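Local coordinates for protein VP2 (Primate bocaparvovirus 1, PDB 7L0Y) that self-assembles, as sixty copies of size variants sharing this common region, into the T=1 icosahedral capsid of human bocavirus 1, at residues N93-F98 with W458-Y463; P470-T475 with V511-N516; S80-P85 with C454-E459. All coordinates share one frame; numbering follows the deposited sequence.

Interaction 1: residues N93-F98 with W458-Y463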
loop_
_atom_site.group_PDB
_atom_site.type_symbol
_atom_site.label_atom_id
_atom_site.label_comp_id
_atom_site.label_asym_id
_atom_site.label_seq_id
_atom_site.Cartn_x
_atom_site.Cartn_y
_atom_site.Cartn_z
ATOM N N ASN A 93 87.621 -20.978 43.729
ATOM C CA ASN A 93 87.183 -22.299 44.154
ATOM C C ASN A 93 85.947 -22.768 43.401
ATOM O O ASN A 93 85.817 -23.960 43.119
ATOM C CB ASN A 93 86.929 -22.319 45.658
ATOM C CG ASN A 93 88.208 -22.369 46.462
ATOM O OD1 ASN A 93 89.242 -22.790 45.964
ATOM N ND2 ASN A 93 88.136 -21.960 47.714
ATOM N N GLU A 94 85.011 -21.871 43.103
ATOM C CA GLU A 94 83.700 -22.296 42.640
ATOM C C GLU A 94 83.469 -22.194 41.138
ATOM O O GLU A 94 82.407 -22.610 40.675
ATOM C CB GLU A 94 82.605 -21.508 43.360
ATOM C CG GLU A 94 82.547 -21.764 44.845
ATOM C CD GLU A 94 81.362 -21.096 45.497
ATOM O OE1 GLU A 94 80.653 -20.339 44.806
ATOM O OE2 GLU A 94 81.131 -21.327 46.700
ATOM N N TYR A 95 84.406 -21.666 40.362
ATOM C CA TYR A 95 84.116 -21.404 38.959
ATOM C C TYR A 95 85.281 -21.823 38.085
ATOM O O TYR A 95 86.439 -21.572 38.422
ATOM C CB TYR A 95 83.815 -19.929 38.711
ATOM C CG TYR A 95 82.639 -19.414 39.485
ATOM C CD1 TYR A 95 81.351 -19.654 39.056
ATOM C CD2 TYR A 95 82.819 -18.667 40.633
ATOM C CE1 TYR A 95 80.284 -19.192 39.751
ATOM C CE2 TYR A 95 81.754 -18.199 41.336
ATOM C CZ TYR A 95 80.485 -18.460 40.890
ATOM O OH TYR A 95 79.406 -17.982 41.586
ATOM N N LYS A 96 84.965 -22.452 36.957
ATOM C CA LYS A 96 85.998 -22.873 36.024
ATOM C C LYS A 96 86.487 -21.749 35.127
ATOM O O LYS A 96 87.603 -21.833 34.611
ATOM C CB LYS A 96 85.488 -24.032 35.174
ATOM C CG LYS A 96 84.214 -23.723 34.463
ATOM C CD LYS A 96 83.770 -24.883 33.626
ATOM C CE LYS A 96 84.619 -25.039 32.397
ATOM N NZ LYS A 96 84.167 -26.195 31.573
ATOM N N ARG A 97 85.683 -20.720 34.908
ATOM C CA ARG A 97 86.139 -19.585 34.128
ATOM C C ARG A 97 85.278 -18.379 34.453
ATOM O O ARG A 97 84.160 -18.504 34.950
ATOM C CB ARG A 97 86.108 -19.887 32.633
ATOM C CG ARG A 97 84.774 -20.331 32.150
ATOM C CD ARG A 97 84.771 -20.395 30.673
ATOM N NE ARG A 97 83.443 -20.676 30.171
ATOM C CZ ARG A 97 83.124 -20.659 28.889
ATOM N NH1 ARG A 97 84.041 -20.345 27.989
ATOM N NH2 ARG A 97 81.886 -20.926 28.513
ATOM N N PHE A 98 85.822 -17.208 34.156
ATOM C CA PHE A 98 85.132 -15.953 34.391
ATOM C C PHE A 98 85.695 -14.929 33.428
ATOM O O PHE A 98 86.791 -15.092 32.902
ATOM C CB PHE A 98 85.285 -15.492 35.842
ATOM C CG PHE A 98 86.701 -15.289 36.267
ATOM C CD1 PHE A 98 87.288 -14.049 36.190
ATOM C CD2 PHE A 98 87.451 -16.341 36.726
ATOM C CE1 PHE A 98 88.580 -13.866 36.580
ATOM C CE2 PHE A 98 88.746 -16.159 37.107
ATOM C CZ PHE A 98 89.312 -14.922 37.035
ATOM N N TRP A 458 80.617 -9.605 36.178
ATOM C CA TRP A 458 81.504 -10.658 35.720
ATOM C C TRP A 458 80.655 -11.808 35.210
ATOM O O TRP A 458 79.837 -12.350 35.954
ATOM C CB TRP A 458 82.408 -11.125 36.853
ATOM C CG TRP A 458 83.332 -10.080 37.341
ATOM C CD1 TRP A 458 83.079 -9.160 38.300
ATOM C CD2 TRP A 458 84.681 -9.874 36.933
ATOM N NE1 TRP A 458 84.174 -8.371 38.496
ATOM C CE2 TRP A 458 85.176 -8.796 37.669
ATOM C CE3 TRP A 458 85.516 -10.501 36.014
ATOM C CZ2 TRP A 458 86.464 -8.322 37.512
ATOM C CZ3 TRP A 458 86.784 -10.034 35.863
ATOM C CH2 TRP A 458 87.250 -8.955 36.602
ATOM N N GLU A 459 80.835 -12.171 33.951
ATOM C CA GLU A 459 80.221 -13.386 33.445
ATOM C C GLU A 459 81.039 -14.573 33.922
ATOM O O GLU A 459 82.248 -14.633 33.702
ATOM C CB GLU A 459 80.135 -13.361 31.925
ATOM C CG GLU A 459 79.393 -14.534 31.350
ATOM C CD GLU A 459 79.302 -14.478 29.844
ATOM O OE1 GLU A 459 79.820 -13.508 29.254
ATOM O OE2 GLU A 459 78.729 -15.410 29.243
ATOM N N VAL A 460 80.389 -15.509 34.591
ATOM C CA VAL A 460 81.108 -16.553 35.298
ATOM C C VAL A 460 80.420 -17.876 35.007
ATOM O O VAL A 460 79.248 -17.915 34.628
ATOM C CB VAL A 460 81.157 -16.243 36.812
ATOM C CG1 VAL A 460 79.860 -16.618 37.502
ATOM C CG2 VAL A 460 82.381 -16.816 37.454
ATOM N N GLU A 461 81.155 -18.967 35.136
ATOM C CA GLU A 461 80.545 -20.241 34.798
ATOM C C GLU A 461 81.109 -21.312 35.714
ATOM O O GLU A 461 82.320 -21.363 35.931
ATOM C CB GLU A 461 80.781 -20.535 33.312
ATOM C CG GLU A 461 79.922 -21.607 32.723
ATOM C CD GLU A 461 80.591 -22.933 32.680
ATOM O OE1 GLU A 461 81.823 -22.952 32.538
ATOM O OE2 GLU A 461 79.890 -23.955 32.780
ATOM N N ARG A 462 80.233 -22.147 36.263
ATOM C CA ARG A 462 80.663 -23.117 37.255
ATOM C C ARG A 462 81.193 -24.375 36.584
ATOM O O ARG A 462 81.088 -24.564 35.372
ATOM C CB ARG A 462 79.514 -23.488 38.185
ATOM C CG ARG A 462 79.004 -22.352 39.005
ATOM C CD ARG A 462 77.980 -22.812 39.985
ATOM N NE ARG A 462 77.436 -21.702 40.752
ATOM C CZ ARG A 462 78.014 -21.180 41.824
ATOM N NH1 ARG A 462 79.167 -21.660 42.260
ATOM N NH2 ARG A 462 77.437 -20.174 42.456
ATOM N N TYR A 463 81.715 -25.276 37.401
ATOM C CA TYR A 463 82.345 -26.486 36.909
ATOM C C TYR A 463 81.484 -27.688 37.256
ATOM O O TYR A 463 80.735 -27.667 38.232
ATOM C CB TYR A 463 83.744 -26.663 37.500
ATOM C CG TYR A 463 83.743 -26.907 38.984
ATOM C CD1 TYR A 463 83.687 -28.191 39.495
ATOM C CD2 TYR A 463 83.781 -25.853 39.873
ATOM C CE1 TYR A 463 83.672 -28.413 40.839
ATOM C CE2 TYR A 463 83.772 -26.069 41.220
ATOM C CZ TYR A 463 83.716 -27.350 41.697
ATOM O OH TYR A 463 83.702 -27.567 43.046
#

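Interaction 2: residues P470-T475 with V511-N516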
loop_
_atom_site.group_PDB
_atom_site.type_symbol
_atom_site.label_atom_id
_atom_site.label_comp_id
_atom_site.label_asym_id
_atom_site.label_seq_id
_atom_site.Cartn_x
_atom_site.Cartn_y
_atom_site.Cartn_z
ATOM N N PRO A 470 88.126 -35.741 46.129
ATOM C CA PRO A 470 88.123 -34.309 46.451
ATOM C C PRO A 470 89.270 -33.597 45.751
ATOM O O PRO A 470 90.406 -34.062 45.764
ATOM C CB PRO A 470 88.292 -34.289 47.971
ATOM C CG PRO A 470 87.833 -35.610 48.411
ATOM C CD PRO A 470 88.236 -36.562 47.342
ATOM N N GLU A 471 88.951 -32.496 45.096
ATOM C CA GLU A 471 89.940 -31.658 44.452
ATOM C C GLU A 471 90.566 -30.667 45.431
ATOM O O GLU A 471 90.017 -30.354 46.487
ATOM C CB GLU A 471 89.316 -30.953 43.255
ATOM C CG GLU A 471 89.080 -31.894 42.095
ATOM C CD GLU A 471 88.332 -31.267 40.929
ATOM O OE1 GLU A 471 87.760 -30.168 41.082
ATOM O OE2 GLU A 471 88.316 -31.886 39.844
ATOM N N ARG A 472 91.756 -30.207 45.072
ATOM C CA ARG A 472 92.426 -29.142 45.802
ATOM C C ARG A 472 91.624 -27.847 45.767
ATOM O O ARG A 472 91.043 -27.486 44.746
ATOM C CB ARG A 472 93.802 -28.902 45.202
ATOM C CG ARG A 472 94.555 -27.802 45.853
ATOM C CD ARG A 472 95.864 -27.591 45.183
ATOM N NE ARG A 472 96.610 -26.523 45.823
ATOM C CZ ARG A 472 97.860 -26.212 45.519
ATOM N NH1 ARG A 472 98.468 -25.221 46.153
ATOM N NH2 ARG A 472 98.497 -26.889 44.577
ATOM N N ARG A 473 91.608 -27.140 46.892
ATOM C CA ARG A 473 90.939 -25.856 47.011
ATOM C C ARG A 473 91.857 -24.871 47.716
ATOM O O ARG A 473 92.845 -25.254 48.339
ATOM C CB ARG A 473 89.615 -25.985 47.769
ATOM C CG ARG A 473 88.613 -26.874 47.085
ATOM C CD ARG A 473 88.083 -26.187 45.867
ATOM N NE ARG A 473 87.196 -27.032 45.090
ATOM C CZ ARG A 473 87.604 -27.802 44.089
ATOM N NH1 ARG A 473 88.882 -27.834 43.761
ATOM N NH2 ARG A 473 86.737 -28.537 43.415
ATOM N N HIS A 474 91.535 -23.590 47.603
ATOM C CA HIS A 474 92.225 -22.579 48.391
ATOM C C HIS A 474 91.611 -22.486 49.774
ATOM O O HIS A 474 90.392 -22.410 49.918
ATOM C CB HIS A 474 92.182 -21.216 47.712
ATOM C CG HIS A 474 92.966 -21.154 46.445
ATOM N ND1 HIS A 474 94.330 -21.340 46.411
ATOM C CD2 HIS A 474 92.590 -20.891 45.174
ATOM C CE1 HIS A 474 94.755 -21.220 45.169
ATOM N NE2 HIS A 474 93.720 -20.944 44.399
ATOM N N THR A 475 92.459 -22.489 50.789
ATOM C CA THR A 475 92.014 -22.489 52.168
ATOM C C THR A 475 92.830 -21.495 52.977
ATOM O O THR A 475 93.996 -21.230 52.680
ATOM C CB THR A 475 92.113 -23.892 52.777
ATOM O OG1 THR A 475 91.609 -23.872 54.115
ATOM C CG2 THR A 475 93.538 -24.392 52.769
ATOM N N VAL A 511 94.963 -19.048 39.952
ATOM C CA VAL A 511 93.977 -19.875 39.275
ATOM C C VAL A 511 94.653 -21.136 38.758
ATOM O O VAL A 511 95.865 -21.314 38.910
ATOM C CB VAL A 511 93.288 -19.112 38.132
ATOM C CG1 VAL A 511 92.500 -17.947 38.677
ATOM C CG2 VAL A 511 94.309 -18.641 37.115
ATOM N N LYS A 512 93.860 -22.025 38.165
ATOM C CA LYS A 512 94.337 -23.231 37.493
ATOM C C LYS A 512 95.090 -24.167 38.426
ATOM O O LYS A 512 95.849 -25.025 37.976
ATOM C CB LYS A 512 95.228 -22.865 36.313
ATOM C CG LYS A 512 94.536 -22.048 35.292
ATOM C CD LYS A 512 95.506 -21.617 34.245
ATOM C CE LYS A 512 94.802 -20.790 33.220
ATOM N NZ LYS A 512 95.728 -20.361 32.178
ATOM N N THR A 513 94.912 -23.999 39.726
ATOM C CA THR A 513 95.491 -24.898 40.705
ATOM C C THR A 513 94.508 -25.870 41.336
ATOM O O THR A 513 94.939 -26.732 42.104
ATOM C CB THR A 513 96.187 -24.086 41.807
ATOM O OG1 THR A 513 96.754 -24.964 42.785
ATOM C CG2 THR A 513 95.225 -23.142 42.453
ATOM N N ASN A 514 93.219 -25.783 41.027
ATOM C CA ASN A 514 92.188 -26.402 41.845
ATOM C C ASN A 514 91.281 -27.339 41.067
ATOM O O ASN A 514 91.218 -28.531 41.365
ATOM C CB ASN A 514 91.326 -25.325 42.517
ATOM C CG ASN A 514 92.066 -24.543 43.575
ATOM O OD1 ASN A 514 93.108 -24.958 44.073
ATOM N ND2 ASN A 514 91.498 -23.416 43.958
ATOM N N ILE A 515 90.547 -26.814 40.099
ATOM C CA ILE A 515 89.507 -27.558 39.403
ATOM C C ILE A 515 90.148 -28.344 38.271
ATOM O O ILE A 515 90.780 -27.766 37.386
ATOM C CB ILE A 515 88.428 -26.605 38.873
ATOM C CG1 ILE A 515 87.790 -25.860 40.045
ATOM C CG2 ILE A 515 87.388 -27.367 38.098
ATOM C CD1 ILE A 515 87.008 -24.641 39.650
ATOM N N ASN A 516 89.985 -29.660 38.293
ATOM C CA ASN A 516 90.579 -30.496 37.264
ATOM C C ASN A 516 89.734 -30.490 35.999
ATOM O O ASN A 516 88.507 -30.422 36.041
ATOM C CB ASN A 516 90.737 -31.930 37.757
ATOM C CG ASN A 516 91.783 -32.061 38.822
ATOM O OD1 ASN A 516 92.671 -31.225 38.931
ATOM N ND2 ASN A 516 91.697 -33.118 39.612
#

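Interaction 3: residues S80-P85 with C454-E459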
loop_
_atom_site.group_PDB
_atom_site.type_symbol
_atom_site.label_atom_id
_atom_site.label_comp_id
_atom_site.label_asym_id
_atom_site.label_seq_id
_atom_site.Cartn_x
_atom_site.Cartn_y
_atom_site.Cartn_z
ATOM N N SER A 80 93.002 -7.469 42.578
ATOM C CA SER A 80 92.842 -7.058 43.968
ATOM C C SER A 80 91.998 -5.806 44.079
ATOM O O SER A 80 91.352 -5.576 45.106
ATOM C CB SER A 80 94.202 -6.827 44.607
ATOM O OG SER A 80 94.915 -8.035 44.714
ATOM N N CYS A 81 92.014 -4.978 43.041
ATOM C CA CYS A 81 91.093 -3.861 42.940
ATOM C C CYS A 81 89.652 -4.305 43.150
ATOM O O CYS A 81 88.925 -3.717 43.954
ATOM C CB CYS A 81 91.274 -3.210 41.569
ATOM S SG CYS A 81 90.184 -1.860 41.155
ATOM N N HIS A 82 89.222 -5.325 42.421
ATOM C CA HIS A 82 87.814 -5.660 42.310
ATOM C C HIS A 82 87.339 -6.773 43.229
ATOM O O HIS A 82 86.130 -6.963 43.354
ATOM C CB HIS A 82 87.525 -6.035 40.863
ATOM C CG HIS A 82 87.990 -5.000 39.896
ATOM N ND1 HIS A 82 87.379 -3.776 39.769
ATOM C CD2 HIS A 82 89.049 -4.981 39.057
ATOM C CE1 HIS A 82 88.019 -3.059 38.866
ATOM N NE2 HIS A 82 89.035 -3.769 38.416
ATOM N N PHE A 83 88.227 -7.507 43.875
ATOM C CA PHE A 83 87.837 -8.668 44.656
ATOM C C PHE A 83 88.505 -8.624 46.014
ATOM O O PHE A 83 89.714 -8.414 46.110
ATOM C CB PHE A 83 88.213 -9.984 43.963
ATOM C CG PHE A 83 87.458 -10.252 42.704
ATOM C CD1 PHE A 83 86.214 -10.833 42.743
ATOM C CD2 PHE A 83 88.000 -9.940 41.477
ATOM C CE1 PHE A 83 85.524 -11.077 41.580
ATOM C CE2 PHE A 83 87.312 -10.186 40.323
ATOM C CZ PHE A 83 86.076 -10.753 40.372
ATOM N N SER A 84 87.718 -8.814 47.055
ATOM C CA SER A 84 88.303 -9.072 48.347
ATOM C C SER A 84 88.958 -10.441 48.323
ATOM O O SER A 84 88.651 -11.272 47.473
ATOM C CB SER A 84 87.248 -9.000 49.443
ATOM O OG SER A 84 86.288 -10.025 49.336
ATOM N N PRO A 85 89.892 -10.692 49.231
ATOM C CA PRO A 85 90.463 -12.042 49.312
ATOM C C PRO A 85 89.410 -13.120 49.488
ATOM O O PRO A 85 89.555 -14.220 48.953
ATOM C CB PRO A 85 91.390 -11.937 50.523
ATOM C CG PRO A 85 91.715 -10.519 50.604
ATOM C CD PRO A 85 90.537 -9.764 50.167
ATOM N N CYS A 454 83.564 1.850 41.253
ATOM C CA CYS A 454 83.652 0.951 40.116
ATOM C C CYS A 454 82.690 -0.196 40.355
ATOM O O CYS A 454 82.589 -0.701 41.474
ATOM C CB CYS A 454 85.079 0.434 39.937
ATOM S SG CYS A 454 85.347 -0.624 38.506
ATOM N N GLU A 455 81.961 -0.588 39.322
ATOM C CA GLU A 455 81.061 -1.723 39.414
ATOM C C GLU A 455 81.202 -2.572 38.163
ATOM O O GLU A 455 80.932 -2.099 37.058
ATOM C CB GLU A 455 79.626 -1.252 39.599
ATOM C CG GLU A 455 78.626 -2.354 39.776
ATOM C CD GLU A 455 77.257 -1.817 40.096
ATOM O OE1 GLU A 455 77.128 -0.583 40.214
ATOM O OE2 GLU A 455 76.305 -2.616 40.216
ATOM N N ILE A 456 81.621 -3.818 38.335
ATOM C CA ILE A 456 81.850 -4.720 37.216
ATOM C C ILE A 456 80.895 -5.891 37.334
ATOM O O ILE A 456 80.767 -6.486 38.407
ATOM C CB ILE A 456 83.300 -5.223 37.154
ATOM C CG1 ILE A 456 84.258 -4.069 36.916
ATOM C CG2 ILE A 456 83.467 -6.210 36.034
ATOM C CD1 ILE A 456 85.675 -4.483 36.954
ATOM N N VAL A 457 80.222 -6.214 36.242
ATOM C CA VAL A 457 79.494 -7.467 36.125
ATOM C C VAL A 457 80.436 -8.485 35.504
ATOM O O VAL A 457 81.012 -8.246 34.442
ATOM C CB VAL A 457 78.223 -7.302 35.286
ATOM C CG1 VAL A 457 77.537 -8.633 35.127
ATOM C CG2 VAL A 457 77.298 -6.314 35.944
ATOM N N TRP A 458 80.617 -9.605 36.178
ATOM C CA TRP A 458 81.504 -10.658 35.720
ATOM C C TRP A 458 80.655 -11.808 35.210
ATOM O O TRP A 458 79.837 -12.350 35.954
ATOM C CB TRP A 458 82.408 -11.125 36.853
ATOM C CG TRP A 458 83.332 -10.080 37.341
ATOM C CD1 TRP A 458 83.079 -9.160 38.300
ATOM C CD2 TRP A 458 84.681 -9.874 36.933
ATOM N NE1 TRP A 458 84.174 -8.371 38.496
ATOM C CE2 TRP A 458 85.176 -8.796 37.669
ATOM C CE3 TRP A 458 85.516 -10.501 36.014
ATOM C CZ2 TRP A 458 86.464 -8.322 37.512
ATOM C CZ3 TRP A 458 86.784 -10.034 35.863
ATOM C CH2 TRP A 458 87.250 -8.955 36.602
ATOM N N GLU A 459 80.835 -12.171 33.951
ATOM C CA GLU A 459 80.221 -13.386 33.445
ATOM C C GLU A 459 81.039 -14.573 33.922
ATOM O O GLU A 459 82.248 -14.633 33.702
ATOM C CB GLU A 459 80.135 -13.361 31.925
ATOM C CG GLU A 459 79.393 -14.534 31.350
ATOM C CD GLU A 459 79.302 -14.478 29.844
ATOM O OE1 GLU A 459 79.820 -13.508 29.254
ATOM O OE2 GLU A 459 78.729 -15.410 29.243
#

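Interaction 1: residues N93-F98 with W458-Y463
A classic beta bulge, in which K96 and R97 both face E461, marks the entry of the chain from helix 85-94 into strand 95-118 beside the antiparallel strand 446-462. E461 N donates to R97 O at 3.0 Å, whereas the return bond from K96 N to E461 O is weak and bent. The bend of E461 at chi2 (-97°) lays its carboxylate across the aliphatic part of K96 and leaves OE1 in a long salt bridge of 3.7 Å to R97 NE; the R97 guanidinium also makes a cation-pi contact with W226. On the other side of the strand pair, the ring of Y95 is sandwiched. V460 CG2 sits over one face, 3.6 Å from the ring centroid, and E94 CB lies over the opposite one. R462 runs extended beside Y95, its CG 3.5 Å from Y95 CE1, and lays one guanidinium face over that same CE1, the two planes 30° apart. From there R462 NH1 forms a salt bridge of 3.2 Å with E94 OE1, nearly straight and in the guanidinium plane, though it meets the oxygen from above the carboxylate. D28 forms a salt bridge with R462 NE, and the S27 carbonyl accepts from Y95 OH. Farther along, F98 CB packs on V460 CG2, and the F98 ring offers its edge to the W458 indole, with F98 CD1 4.0 Å from W458 CE3. At the opposite end of the pairing, Y463 lies beside the last carbonyls of the helix, and its ring makes a cation-pi contact with R90 of a second subunit. Pairing of these strands, with 215-232 next to 95-118, is that of neighbouring βI and βD in the BIDG sheet of the parvovirus jelly roll.

Interaction 2: residues P470-T475 with V511-N516
Three flat groups from 470-475 lie against T513-I515. The R472 guanidinium carries T513 OG1 over one face, 3.1 Å above its plane, a position that makes no hydrogen bond. Over one face of the H474 ring sits the N514 side-chain amide, its OD1 above the ring centre and the two planes 64° apart; H474 NE2 itself is bonded to the P510 carbonyl. The R473 guanidinium works mainly through its edge. NH2 gives E471 OE1 a straight salt bridge of 3.0 Å along the anti lone pair, while NH1 makes a weak bond of 3.4 Å to N514 O in the same plane; I515 CG1 lies over a face. A bend at chi2 (-72°) brings this guanidinium back between the two segments although CB points away from the partner. The other carboxylate oxygen, E471 OE2, accepts a weak bond of 3.2 Å from N516 N. Q89 of a second subunit binds E471 O. The buried E471 carboxylate thus has one firm partner, R473 NH2, which also bonds Y463 OH, and one weak one; the arginine would be expected to favour its charged form and burial to oppose it, and at pH 2.6 the geometry does not settle its ionisation.

Interaction 3: residues S80-P85 with C454-E459
H82, W458 and F83 carry this contact, the first two losing more surface to it than any other residue. The imidazole of H82 is covered on both faces. I456 CD1 sits over one, 3.5 Å from the ring centroid and 19° off its normal, and SG of the adjacent C81 lies over the other. The sulfur of C454 comes in at the rim, with SG 3.6 Å from H82 CE1. H82 CG is anti to the carbonyl carbon (chi1 -52°), which carries the ring out towards the strand, while NE2 bonds to the F76 carbonyl and so fixes the rotation of the imidazole. C454, I456 and W458, every second residue of strand 446-462, which is βI of the jelly-roll barrel that parvoviral capsid proteins share, all point towards 80-85; E455, between C454 and I456, points away from it. The short, weakly bonded helix 79-82 and the turn after it are thus packed against the buried face of that sheet. F83 meets W458 tip to tip. Its CZ hangs over the indole, 3.5 Å from W458 CE2, yet the ring planes are inclined at 48°, an oblique pairing in which the centroids of the F83 ring and the W458 five-membered ring are 4.8 Å apart. Beneath the indole, on its opposite face, lies CG2 of I456, whose two branches therefore serve different rings: CD1 the imidazole, CG2 the tryptophan. W458 NE1 is bonded to T33 OG1 of strand 30-42. Just beyond, S84 caps helix 85-94 by bonding D87 N, and W468 of a second subunit packs on S84 and P85.

Overall arrangement
Interactions 1 and 3 share strand 446-462, W458 and E459 belonging to both, and their centres are about 13 Å apart; on the other side they draw on consecutive helices, 79-82 and 85-94. Interaction 2 comes later in the chain, in the loops after that strand, its centre about 13 Å from interaction 1 and about 21 Å from interaction 3. It touches interaction 1 directly, where N93 OD1 probably accepts from H474 N at 2.9 Å. The nuclear localization signal runs from R462 to R473, linking interactions 1 and 2. All three reach a second subunit, with reciprocal pairs such as E94 on E94 and R473 with T475 consistent with a twofold interface of the capsid.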